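Local coordinates for Alp7A (Bacillus subtilis, PDB 5EC0), which binds ADP and, as an actin-like protein of the bacterial cytoskeleton, probably forms filaments that serve in plasmid segregation, at residues Leu56-Val61 against Phe101-Ala106; Ala50-Arg55 against Val157-Leu162. All coordinates share one frame; numbering follows the deposited sequence.

Contact 1. Residues Leu56-Val61 against Phe101-Ala106; sequences LLVSTV and FLAATA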
ATOM      1  N   LEU A  56      -3.706   7.201 -18.160  1.00 37.56           N
ATOM      2  CA  LEU A  56      -4.890   7.635 -17.411  1.00 35.94           C
ATOM      3  C   LEU A  56      -5.098   9.144 -17.411  1.00 32.98           C
ATOM      4  O   LEU A  56      -4.457   9.883 -16.660  1.00 32.67           O
ATOM      5  CB  LEU A  56      -4.820   7.138 -15.965  1.00 35.94           C
ATOM      6  CG  LEU A  56      -5.025   5.632 -15.848  1.00 37.07           C
ATOM      7  CD1 LEU A  56      -4.857   5.180 -14.424  1.00 33.13           C
ATOM      8  CD2 LEU A  56      -6.382   5.227 -16.396  1.00 32.17           C
ATOM      9  N   LEU A  57      -6.028   9.585 -18.240  1.00 32.03           N
ATOM     10  CA  LEU A  57      -6.417  10.980 -18.301  1.00 33.73           C
ATOM     11  C   LEU A  57      -7.918  11.046 -18.079  1.00 34.50           C
ATOM     12  O   LEU A  57      -8.701  10.607 -18.926  1.00 44.28           O
ATOM     13  CB  LEU A  57      -6.037  11.591 -19.653  1.00 38.33           C
ATOM     14  CG  LEU A  57      -6.518  13.014 -19.951  1.00 41.65           C
ATOM     15  CD1 LEU A  57      -5.948  14.021 -18.950  1.00 40.76           C
ATOM     16  CD2 LEU A  57      -6.175  13.420 -21.397  1.00 40.41           C
ATOM     17  N   VAL A  58      -8.324  11.581 -16.938  1.00 33.30           N
ATOM     18  CA  VAL A  58      -9.723  11.558 -16.564  1.00 35.68           C
ATOM     19  C   VAL A  58     -10.205  12.936 -16.159  1.00 44.69           C
ATOM     20  O   VAL A  58      -9.408  13.821 -15.878  1.00 33.64           O
ATOM     21  CB  VAL A  58      -9.981  10.594 -15.394  1.00 39.89           C
ATOM     22  CG1 VAL A  58      -9.583   9.166 -15.765  1.00 31.28           C
ATOM     23  CG2 VAL A  58      -9.237  11.072 -14.142  1.00 39.60           C
ATOM     24  N   SER A  59     -11.518  13.114 -16.121  1.00 42.77           N
ATOM     25  CA  SER A  59     -12.090  14.307 -15.527  1.00 38.88           C
ATOM     26  C   SER A  59     -13.181  13.888 -14.565  1.00 38.79           C
ATOM     27  O   SER A  59     -13.808  12.843 -14.739  1.00 33.00           O
ATOM     28  CB  SER A  59     -12.654  15.249 -16.585  1.00 38.90           C
ATOM     29  OG  SER A  59     -13.888  14.761 -17.076  1.00 43.45           O
ATOM     30  N   THR A  60     -13.405  14.699 -13.541  1.00 38.88           N
ATOM     31  CA  THR A  60     -14.496  14.439 -12.635  1.00 43.34           C
ATOM     32  C   THR A  60     -14.981  15.779 -12.093  1.00 47.77           C
ATOM     33  O   THR A  60     -14.264  16.780 -12.164  1.00 45.73           O
ATOM     34  CB  THR A  60     -14.071  13.484 -11.497  1.00 35.01           C
ATOM     35  OG1 THR A  60     -15.230  13.046 -10.784  1.00 40.96           O
ATOM     36  CG2 THR A  60     -13.129  14.176 -10.539  1.00 38.68           C
ATOM     37  N   VAL A  61     -16.208  15.807 -11.587  1.00 49.94           N
ATOM     38  CA  VAL A  61     -16.774  17.054 -11.091  1.00 50.36           C
ATOM     39  C   VAL A  61     -16.603  17.165  -9.586  1.00 50.68           C
ATOM     40  O   VAL A  61     -17.080  16.331  -8.830  1.00 52.04           O
ATOM     41  CB  VAL A  61     -18.259  17.182 -11.449  1.00 51.98           C
ATOM     42  CG1 VAL A  61     -18.910  18.277 -10.612  1.00 43.77           C
ATOM     43  CG2 VAL A  61     -18.420  17.448 -12.950  1.00 48.24           C
ATOM     44  N   PHE A 101      -8.863   6.494  -7.070  1.00 25.81           N
ATOM     45  CA  PHE A 101      -9.877   5.444  -7.006  1.00 29.08           C
ATOM     46  C   PHE A 101     -10.766   5.421  -8.259  1.00 32.18           C
ATOM     47  O   PHE A 101     -11.053   4.354  -8.807  1.00 29.09           O
ATOM     48  CB  PHE A 101     -10.722   5.621  -5.733  1.00 28.71           C
ATOM     49  CG  PHE A 101     -12.141   5.156  -5.860  1.00 21.87           C
ATOM     50  CD1 PHE A 101     -12.458   3.806  -5.799  1.00 28.19           C
ATOM     51  CD2 PHE A 101     -13.181   6.085  -5.996  1.00 35.86           C
ATOM     52  CE1 PHE A 101     -13.793   3.376  -5.892  1.00 26.11           C
ATOM     53  CE2 PHE A 101     -14.517   5.669  -6.084  1.00 26.20           C
ATOM     54  CZ  PHE A 101     -14.822   4.320  -6.038  1.00 27.40           C
ATOM     55  N   LEU A 102     -11.183   6.599  -8.712  1.00 23.03           N
ATOM     56  CA  LEU A 102     -12.080   6.710  -9.866  1.00 27.81           C
ATOM     57  C   LEU A 102     -11.421   6.209 -11.142  1.00 23.85           C
ATOM     58  O   LEU A 102     -12.020   5.455 -11.919  1.00 25.70           O
ATOM     59  CB  LEU A 102     -12.536   8.154 -10.064  1.00 25.14           C
ATOM     60  CG  LEU A 102     -13.447   8.793  -9.024  1.00 25.79           C
ATOM     61  CD1 LEU A 102     -13.711  10.263  -9.386  1.00 27.47           C
ATOM     62  CD2 LEU A 102     -14.764   8.013  -8.896  1.00 25.90           C
ATOM     63  N   ALA A 103     -10.184   6.647 -11.350  1.00 25.48           N
ATOM     64  CA  ALA A 103      -9.378   6.228 -12.494  1.00 30.69           C
ATOM     65  C   ALA A 103      -9.077   4.725 -12.442  1.00 31.89           C
ATOM     66  O   ALA A 103      -9.159   4.031 -13.458  1.00 31.57           O
ATOM     67  CB  ALA A 103      -8.078   7.039 -12.556  1.00 24.86           C
ATOM     68  N   ALA A 104      -8.734   4.232 -11.253  1.00 31.89           N
ATOM     69  CA  ALA A 104      -8.509   2.802 -11.057  1.00 30.14           C
ATOM     70  C   ALA A 104      -9.744   1.992 -11.447  1.00 23.54           C
ATOM     71  O   ALA A 104      -9.645   1.034 -12.212  1.00 23.75           O
ATOM     72  CB  ALA A 104      -8.110   2.503  -9.596  1.00 21.82           C
ATOM     73  N   THR A 105     -10.900   2.382 -10.913  1.00 23.55           N
ATOM     74  CA  THR A 105     -12.143   1.683 -11.197  1.00 23.48           C
ATOM     75  C   THR A 105     -12.467   1.725 -12.713  1.00 32.54           C
ATOM     76  O   THR A 105     -12.926   0.740 -13.281  1.00 29.22           O
ATOM     77  CB  THR A 105     -13.315   2.291 -10.401  1.00 24.74           C
ATOM     78  OG1 THR A 105     -13.005   2.312  -8.999  1.00 24.18           O
ATOM     79  CG2 THR A 105     -14.594   1.492 -10.644  1.00 24.76           C
ATOM     80  N   ALA A 106     -12.237   2.871 -13.351  1.00 31.41           N
ATOM     81  CA  ALA A 106     -12.513   3.018 -14.776  1.00 36.25           C
ATOM     82  C   ALA A 106     -11.568   2.137 -15.589  1.00 39.71           C
ATOM     83  O   ALA A 106     -11.955   1.553 -16.611  1.00 27.38           O
ATOM     84  CB  ALA A 106     -12.389   4.469 -15.199  1.00 31.54           C
TER

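Contact 2. Residues Ala50-Arg55 against Val157-Leu162; sequences ADLKDR and VKVLTL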
ATOM      1  N   ALA A  50      -5.687  -2.633 -22.045  1.00 41.90           N
ATOM      2  CA  ALA A  50      -4.542  -2.774 -21.156  1.00 44.43           C
ATOM      3  C   ALA A  50      -3.641  -1.552 -21.258  1.00 40.94           C
ATOM      4  O   ALA A  50      -2.952  -1.213 -20.309  1.00 41.56           O
ATOM      5  CB  ALA A  50      -3.759  -4.047 -21.468  1.00 37.07           C
ATOM      6  N   ASP A  51      -3.665  -0.886 -22.411  1.00 43.96           N
ATOM      7  CA  ASP A  51      -2.814   0.277 -22.627  1.00 40.62           C
ATOM      8  C   ASP A  51      -3.272   1.478 -21.800  1.00 37.33           C
ATOM      9  O   ASP A  51      -2.516   2.412 -21.583  1.00 42.76           O
ATOM     10  CB  ASP A  51      -2.776   0.649 -24.111  1.00 52.04           C
ATOM     11  CG  ASP A  51      -2.081  -0.406 -24.962  1.00 56.52           C
ATOM     12  OD1 ASP A  51      -1.230  -1.141 -24.420  1.00 54.65           O
ATOM     13  OD2 ASP A  51      -2.375  -0.492 -26.177  1.00 56.26           O
ATOM     14  N   LEU A  52      -4.508   1.445 -21.323  1.00 38.22           N
ATOM     15  CA  LEU A  52      -5.063   2.567 -20.577  1.00 33.91           C
ATOM     16  C   LEU A  52      -4.335   2.813 -19.249  1.00 38.40           C
ATOM     17  O   LEU A  52      -4.300   3.933 -18.747  1.00 39.32           O
ATOM     18  CB  LEU A  52      -6.543   2.323 -20.315  1.00 33.12           C
ATOM     19  CG  LEU A  52      -7.326   3.399 -19.566  1.00 35.51           C
ATOM     20  CD1 LEU A  52      -7.328   4.716 -20.354  1.00 31.93           C
ATOM     21  CD2 LEU A  52      -8.740   2.912 -19.291  1.00 35.28           C
ATOM     22  N   LYS A  53      -3.759   1.760 -18.684  1.00 35.94           N
ATOM     23  CA  LYS A  53      -3.178   1.841 -17.351  1.00 35.62           C
ATOM     24  C   LYS A  53      -2.095   2.916 -17.289  1.00 33.99           C
ATOM     25  O   LYS A  53      -2.033   3.683 -16.326  1.00 33.71           O
ATOM     26  CB  LYS A  53      -2.606   0.485 -16.931  1.00 39.44           C
ATOM     27  CG  LYS A  53      -2.354   0.364 -15.444  1.00 41.37           C
ATOM     28  CD  LYS A  53      -1.808  -1.003 -15.089  1.00 43.81           C
ATOM     29  CE  LYS A  53      -0.690  -0.880 -14.070  1.00 46.70           C
ATOM     30  NZ  LYS A  53      -0.299  -2.189 -13.484  1.00 52.97           N
ATOM     31  N   ASP A  54      -1.276   2.994 -18.335  1.00 39.51           N
ATOM     32  CA  ASP A  54      -0.208   3.988 -18.401  1.00 41.37           C
ATOM     33  C   ASP A  54      -0.693   5.281 -19.036  1.00 39.85           C
ATOM     34  O   ASP A  54       0.086   6.209 -19.227  1.00 38.27           O
ATOM     35  CB  ASP A  54       1.004   3.459 -19.191  1.00 45.69           C
ATOM     36  CG  ASP A  54       1.759   2.347 -18.458  1.00 56.34           C
ATOM     37  OD1 ASP A  54       1.444   2.072 -17.272  1.00 55.83           O
ATOM     38  OD2 ASP A  54       2.682   1.759 -19.074  1.00 61.81           O
ATOM     39  N   ARG A  55      -1.972   5.349 -19.382  1.00 33.43           N
ATOM     40  CA  ARG A  55      -2.457   6.506 -20.134  1.00 34.46           C
ATOM     41  C   ARG A  55      -3.725   7.078 -19.487  1.00 44.24           C
ATOM     42  O   ARG A  55      -4.686   7.415 -20.178  1.00 44.20           O
ATOM     43  CB  ARG A  55      -2.705   6.127 -21.605  1.00 36.20           C
ATOM     44  CG  ARG A  55      -1.461   5.518 -22.324  1.00 38.10           C
ATOM     45  CD  ARG A  55      -1.778   5.000 -23.722  1.00 39.99           C
ATOM     46  NE  ARG A  55      -0.624   4.345 -24.360  1.00 42.05           N
ATOM     47  CZ  ARG A  55       0.167   4.888 -25.288  1.00 44.60           C
ATOM     48  NH1 ARG A  55      -0.047   6.125 -25.729  1.00 52.96           N
ATOM     49  NH2 ARG A  55       1.177   4.183 -25.794  1.00 46.62           N
ATOM     50  N   VAL A 157     -17.003   9.619 -13.404  1.00 36.17           N
ATOM     51  CA  VAL A 157     -15.710   9.984 -13.941  1.00 32.32           C
ATOM     52  C   VAL A 157     -15.726   9.798 -15.459  1.00 42.09           C
ATOM     53  O   VAL A 157     -16.368   8.870 -15.971  1.00 42.57           O
ATOM     54  CB  VAL A 157     -14.577   9.158 -13.284  1.00 30.69           C
ATOM     55  CG1 VAL A 157     -14.807   7.662 -13.480  1.00 30.26           C
ATOM     56  CG2 VAL A 157     -13.200   9.591 -13.821  1.00 32.52           C
ATOM     57  N   LYS A 158     -15.054  10.700 -16.173  1.00 39.32           N
ATOM     58  CA  LYS A 158     -14.853  10.569 -17.619  1.00 38.43           C
ATOM     59  C   LYS A 158     -13.460  10.054 -17.911  1.00 42.39           C
ATOM     60  O   LYS A 158     -12.498  10.522 -17.324  1.00 52.83           O
ATOM     61  CB  LYS A 158     -15.055  11.909 -18.339  1.00 41.08           C
ATOM     62  CG  LYS A 158     -16.491  12.428 -18.279  1.00 46.22           C
ATOM     63  CD  LYS A 158     -16.625  13.824 -18.859  1.00 49.54           C
ATOM     64  CE  LYS A 158     -18.100  14.205 -18.977  1.00 54.44           C
ATOM     65  NZ  LYS A 158     -18.336  15.528 -19.640  1.00 53.85           N
ATOM     66  N   VAL A 159     -13.350   9.083 -18.809  1.00 43.14           N
ATOM     67  CA  VAL A 159     -12.055   8.711 -19.364  1.00 39.00           C
ATOM     68  C   VAL A 159     -11.883   9.515 -20.641  1.00 42.42           C
ATOM     69  O   VAL A 159     -12.740   9.474 -21.517  1.00 40.02           O
ATOM     70  CB  VAL A 159     -11.953   7.204 -19.665  1.00 41.38           C
ATOM     71  CG1 VAL A 159     -10.599   6.881 -20.261  1.00 36.62           C
ATOM     72  CG2 VAL A 159     -12.179   6.387 -18.398  1.00 34.34           C
ATOM     73  N   LEU A 160     -10.794  10.267 -20.745  1.00 45.67           N
ATOM     74  CA  LEU A 160     -10.623  11.151 -21.898  1.00 44.06           C
ATOM     75  C   LEU A 160      -9.587  10.601 -22.855  1.00 41.98           C
ATOM     76  O   LEU A 160      -9.316  11.190 -23.894  1.00 43.91           O
ATOM     77  CB  LEU A 160     -10.232  12.552 -21.436  1.00 46.67           C
ATOM     78  CG  LEU A 160     -11.210  13.145 -20.418  1.00 52.59           C
ATOM     79  CD1 LEU A 160     -10.641  14.416 -19.801  1.00 53.77           C
ATOM     80  CD2 LEU A 160     -12.581  13.409 -21.053  1.00 51.83           C
ATOM     81  N   THR A 161      -9.000   9.465 -22.493  1.00 45.67           N
ATOM     82  CA  THR A 161      -8.050   8.783 -23.366  1.00 47.66           C
ATOM     83  C   THR A 161      -8.749   8.356 -24.670  1.00 48.89           C
ATOM     84  O   THR A 161      -9.691   7.565 -24.648  1.00 49.01           O
ATOM     85  CB  THR A 161      -7.437   7.573 -22.631  1.00 48.55           C
ATOM     86  OG1 THR A 161      -6.955   7.999 -21.351  1.00 47.52           O
ATOM     87  CG2 THR A 161      -6.297   6.955 -23.410  1.00 44.01           C
ATOM     88  N   LEU A 162      -8.311   8.912 -25.797  1.00 55.49           N
ATOM     89  CA  LEU A 162      -8.892   8.594 -27.105  1.00 61.40           C
ATOM     90  C   LEU A 162      -8.926   7.086 -27.373  1.00 59.25           C
ATOM     91  O   LEU A 162      -7.930   6.391 -27.173  1.00 60.32           O
ATOM     92  CB  LEU A 162      -8.122   9.298 -28.224  1.00 66.21           C
ATOM     93  CG  LEU A 162      -8.317  10.800 -28.476  1.00 71.24           C
ATOM     94  CD1 LEU A 162      -7.871  11.661 -27.294  1.00 72.81           C
ATOM     95  CD2 LEU A 162      -7.572  11.211 -29.743  1.00 70.88           C
TER

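Contact 1. Residues Leu56-Val61 against Phe101-Ala106
Ala-103 sits between Leu-56 and Val-58 in the close-packed part of a helix-on-sheet contact, a clear case of a β-strand packing its inward side chains against a helix laid over the sheet. The axes of the two short segments approach to 9.3 Å, and the chain directions differ by 120°, so the helix runs slantwise over the strand. The methyl of Ala-103 faces two branched side chains, with CB 4.1 Å from Val-58 CG1 and 4.2 Å from Leu-56 CD1. Because alanine is so small, the helix backbone comes close to the strand here, the CA atoms of Val-58 and Ala-103 being 6.7 Å apart.

At the neighbouring edge of the contact Leu-102 meets Thr-60. The two side chains cross at about a right angle, with Leu-102 CD1 3.5 Å from Thr-60 OG1 and 3.9 Å from its CB. A chi1 of -169° sets OG1 opposite the backbone N of Thr-60. This hydroxyl also hydrogen-bonds with the carbonyl oxygen of Gln-156, which satisfies a polar atom in a buried setting. Beyond Thr-60 lies the solvent side, where Val-61 reaches an exposed position and leaves the interface.

Strand 56-62 lies between strands 65-71 and 153-159, and the helix touches both: Ala-103 rests on Val-71, while Leu-102 and Ala-106 meet Val-157 and Val-159.

Contact 2. Residues Ala50-Arg55 against Val157-Leu162
Arg-55 and Thr-161 bring the two backbones closest, their CA atoms 6.8 Å apart, where the first segment is about to enter strand 56-62 and the second has just left strand 153-159. Those strands are antiparallel neighbours in the sheet of an actin-like fold, and the contact shows how such a pair can be tied together beyond the end of its regular pairing. Residues Ala-50 to Lys-53 have helical torsions without a full set of helical bonds. The last of these residues run into a type I β-turn, Leu-52 to Arg-55, closed by Arg-55 N on Leu-52 O at 2.8 Å. Opposite it, regular strand ends at Val-159, and Leu-160 and Thr-161 carry the chain on as a loop.

Leu-52 supplies the apolar part. With CG anti to the backbone N (chi1 -179°), its side chain extends far enough for a single methyl, CD1, to serve two partners: it packs on Val-159 CG1 at 3.9 Å and on Thr-161 CB at 3.7 Å. Leu-164 from a loop and Ala-110 from helix 95-112 also touch this leucine, which is buried among them.

Arg-55 contributes through the base of its side chain. Its CB approaches Thr-161 CG2 to 4.1 Å, after which the extended chain turns away toward an exposed position, touching Val-46 from another loop; its guanidinium has Asp-51 O at its edge, in plane. Thr-161 is itself buried, with Phe-42 against it. Its hydroxyl lies against Leu-52 CD1 and also donates to the backbone in a short bond approached almost head-on to the carbonyl, Thr-161 OG1 lying 2.6 Å from Arg-55 O at a C=O...donor angle of 171°.

Contacts 1 and 2 have their centres 8 Å apart, on the same side of the chain's centre and away from the ADP site. Along the sequence, 50-55 runs straight into 56-61; helix 95-112 comes next, and 157-162 last, so the loop spanned by contact 2 encloses contact 1. Their common ground is one sheet, in which strands 56-62 and 153-159 are neighbours. Probable hydrogen bonds join them, Leu-57 O to Leu-160 N at 2.8 Å and Ser-59 O to Lys-158 N at 2.9 Å. Contact 1 is where helix 95-112 lies on this strand pair; contact 2 lies where the loop leading into strand 56-62 meets the residues leaving 153-159.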